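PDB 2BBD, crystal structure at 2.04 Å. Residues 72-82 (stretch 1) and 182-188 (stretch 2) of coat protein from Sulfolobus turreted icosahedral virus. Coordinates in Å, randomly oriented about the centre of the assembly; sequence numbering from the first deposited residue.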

# COMPACT_ATOMS: atom_id res chain seq x y z
N LYS A 72 16.72 3.35 -4.96
CA LYS A 72 16.16 2.39 -4.01
C LYS A 72 14.72 2.70 -3.63
O LYS A 72 14.42 3.73 -3.03
CB LYS A 72 17.07 2.31 -2.79
CG LYS A 72 18.50 1.94 -3.18
CD LYS A 72 19.46 2.03 -2.01
CE LYS A 72 20.85 1.56 -2.39
NZ LYS A 72 21.78 1.60 -1.21
N THR A 73 13.83 1.77 -3.96
CA THR A 73 12.40 1.92 -3.71
C THR A 73 11.85 1.22 -2.48
O THR A 73 12.00 0.01 -2.33
CB THR A 73 11.62 1.44 -4.93
OG1 THR A 73 12.12 2.12 -6.09
CG2 THR A 73 10.12 1.72 -4.76
N LEU A 74 11.22 1.99 -1.61
CA LEU A 74 10.61 1.46 -0.39
C LEU A 74 9.12 1.21 -0.66
O LEU A 74 8.55 0.23 -0.18
CB LEU A 74 10.76 2.46 0.76
CG LEU A 74 12.19 2.83 1.17
CD1 LEU A 74 12.17 3.84 2.31
CD2 LEU A 74 12.92 1.57 1.59
N TYR A 75 8.51 2.10 -1.42
CA TYR A 75 7.10 2.00 -1.77
C TYR A 75 6.86 2.43 -3.21
O TYR A 75 7.45 3.39 -3.70
CB TYR A 75 6.24 2.91 -0.88
CG TYR A 75 5.91 2.36 0.48
CD1 TYR A 75 4.61 1.92 0.78
CD2 TYR A 75 6.87 2.30 1.48
CE1 TYR A 75 4.29 1.43 2.05
CE2 TYR A 75 6.56 1.81 2.75
CZ TYR A 75 5.27 1.38 3.03
OH TYR A 75 4.97 0.92 4.28
N SER A 76 5.97 1.69 -3.87
CA SER A 76 5.55 1.97 -5.23
C SER A 76 4.12 1.42 -5.25
O SER A 76 3.89 0.24 -5.51
CB SER A 76 6.43 1.23 -6.24
OG SER A 76 6.07 1.62 -7.56
N VAL A 77 3.17 2.29 -4.94
CA VAL A 77 1.77 1.90 -4.87
C VAL A 77 0.86 3.02 -5.36
O VAL A 77 1.22 4.20 -5.34
CB VAL A 77 1.36 1.60 -3.41
CG1 VAL A 77 2.21 0.47 -2.83
CG2 VAL A 77 1.55 2.86 -2.57
N SER A 78 -0.34 2.64 -5.80
CA SER A 78 -1.32 3.59 -6.27
C SER A 78 -1.97 4.23 -5.04
O SER A 78 -1.87 3.70 -3.94
CB SER A 78 -2.39 2.87 -7.10
OG SER A 78 -3.05 1.88 -6.33
N GLY A 79 -2.62 5.37 -5.22
CA GLY A 79 -3.29 5.99 -4.09
C GLY A 79 -4.44 5.08 -3.64
O GLY A 79 -4.76 4.99 -2.45
N THR A 80 -5.03 4.40 -4.62
CA THR A 80 -6.14 3.46 -4.37
C THR A 80 -5.73 2.28 -3.49
O THR A 80 -6.34 2.03 -2.46
CB THR A 80 -6.70 2.91 -5.70
OG1 THR A 80 -7.38 3.94 -6.41
CG2 THR A 80 -7.66 1.76 -5.43
N GLY A 81 -4.69 1.56 -3.91
CA GLY A 81 -4.23 0.41 -3.16
C GLY A 81 -3.78 0.70 -1.74
O GLY A 81 -4.16 -0.02 -0.80
N LEU A 82 -2.97 1.74 -1.57
CA LEU A 82 -2.50 2.10 -0.24
C LEU A 82 -3.68 2.55 0.63
O LEU A 82 -3.69 2.30 1.84
CB LEU A 82 -1.45 3.22 -0.32
CG LEU A 82 -0.75 3.61 0.99
CD1 LEU A 82 -0.08 2.38 1.61
CD2 LEU A 82 0.29 4.71 0.71
N LEU A 182 14.15 -3.34 5.84
CA LEU A 182 13.71 -2.39 4.83
C LEU A 182 12.37 -2.77 4.20
O LEU A 182 12.25 -3.83 3.58
CB LEU A 182 14.74 -2.29 3.70
CG LEU A 182 16.14 -1.77 4.04
CD1 LEU A 182 17.00 -1.76 2.78
CD2 LEU A 182 16.02 -0.37 4.63
N PRO A 183 11.35 -1.92 4.34
CA PRO A 183 10.06 -2.26 3.74
C PRO A 183 10.18 -2.23 2.22
O PRO A 183 10.96 -1.45 1.67
CB PRO A 183 9.13 -1.17 4.28
CG PRO A 183 10.06 0.00 4.46
CD PRO A 183 11.27 -0.65 5.08
N LYS A 184 9.45 -3.12 1.56
CA LYS A 184 9.43 -3.20 0.10
C LYS A 184 7.96 -3.43 -0.29
O LYS A 184 7.55 -4.54 -0.62
CB LYS A 184 10.29 -4.36 -0.39
CG LYS A 184 10.47 -4.40 -1.90
CD LYS A 184 11.22 -5.65 -2.32
CE LYS A 184 11.50 -5.67 -3.82
NZ LYS A 184 12.45 -4.59 -4.22
N VAL A 185 7.19 -2.36 -0.22
CA VAL A 185 5.76 -2.38 -0.51
C VAL A 185 5.50 -1.97 -1.96
O VAL A 185 5.53 -0.79 -2.29
CB VAL A 185 5.03 -1.44 0.45
CG1 VAL A 185 3.53 -1.50 0.24
CG2 VAL A 185 5.39 -1.82 1.89
N ILE A 186 5.25 -2.96 -2.80
CA ILE A 186 5.05 -2.72 -4.22
C ILE A 186 3.71 -3.23 -4.75
O ILE A 186 3.26 -4.32 -4.39
CB ILE A 186 6.16 -3.41 -5.05
CG1 ILE A 186 7.54 -3.11 -4.46
CG2 ILE A 186 6.07 -2.97 -6.49
CD1 ILE A 186 7.95 -1.64 -4.53
N GLU A 187 3.08 -2.43 -5.61
CA GLU A 187 1.81 -2.83 -6.19
C GLU A 187 2.07 -3.31 -7.61
O GLU A 187 2.68 -2.61 -8.42
CB GLU A 187 0.81 -1.67 -6.20
CG GLU A 187 -0.62 -2.14 -6.45
CD GLU A 187 -1.63 -1.02 -6.41
OE1 GLU A 187 -2.76 -1.27 -5.94
OE2 GLU A 187 -1.33 0.09 -6.86
N ILE A 188 1.60 -4.52 -7.92
CA ILE A 188 1.78 -5.11 -9.24
C ILE A 188 0.45 -5.50 -9.86
O ILE A 188 -0.32 -6.28 -9.29
CB ILE A 188 2.67 -6.37 -9.16
CG1 ILE A 188 3.98 -6.03 -8.45
CG2 ILE A 188 2.94 -6.90 -10.57
CD1 ILE A 188 4.87 -7.22 -8.23
O HOH W 1 12.96 -1.60 -0.53
O HOH W 2 11.91 -1.90 -4.42

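A single carboxylate oxygen of one strand fastens the other strand where it ends and a helix begins. Glu187 OE2 accepts from Ser78 OG at 2.5 Å, a notably short hydrogen bond, and from Ser78 N at 2.9 Å. Ser78 OG in turn accepts from Gly81 N at 2.9 Å, capping the helix, so one small hydroxyl serves both strand and helix. Glycine suits position 81: an ideal CB there would point toward the other strand and lie 2.3 Å from Glu187 OE1, a clash.

Before this junction the contact follows the usual logic of parallel pairing, in which one residue's flanking peptide groups bond to alternate residues of its neighbour. Val185 N donates to Leu74 O (2.9 Å), Ser76 N to Val185 O (3.0 Å) and Glu187 N to Ser76 O (2.8 Å). Tyr75 and Val185 share one face of the sheet, where Val185 CB sits over the tyrosine ring, 3.6 Å from its centroid; the branched valine offers a compact apolar surface to the aromatic face. Both are buried, as are Val77, whose CG1 lies 3.9 Å from Val185 CG1, and Pro183, whose CB lies 4.2 Å from Tyr75 CE2; the stretches together bury 569 Å². Ser76 and Ile186 occupy the other face, with Ser76 CB 3.7 Å from Ile186 CD1. Before the chain's corner at Leu74, water 1 links the backbones, donating to Thr73 O (2.6 Å) and Pro183 O (3.0 Å).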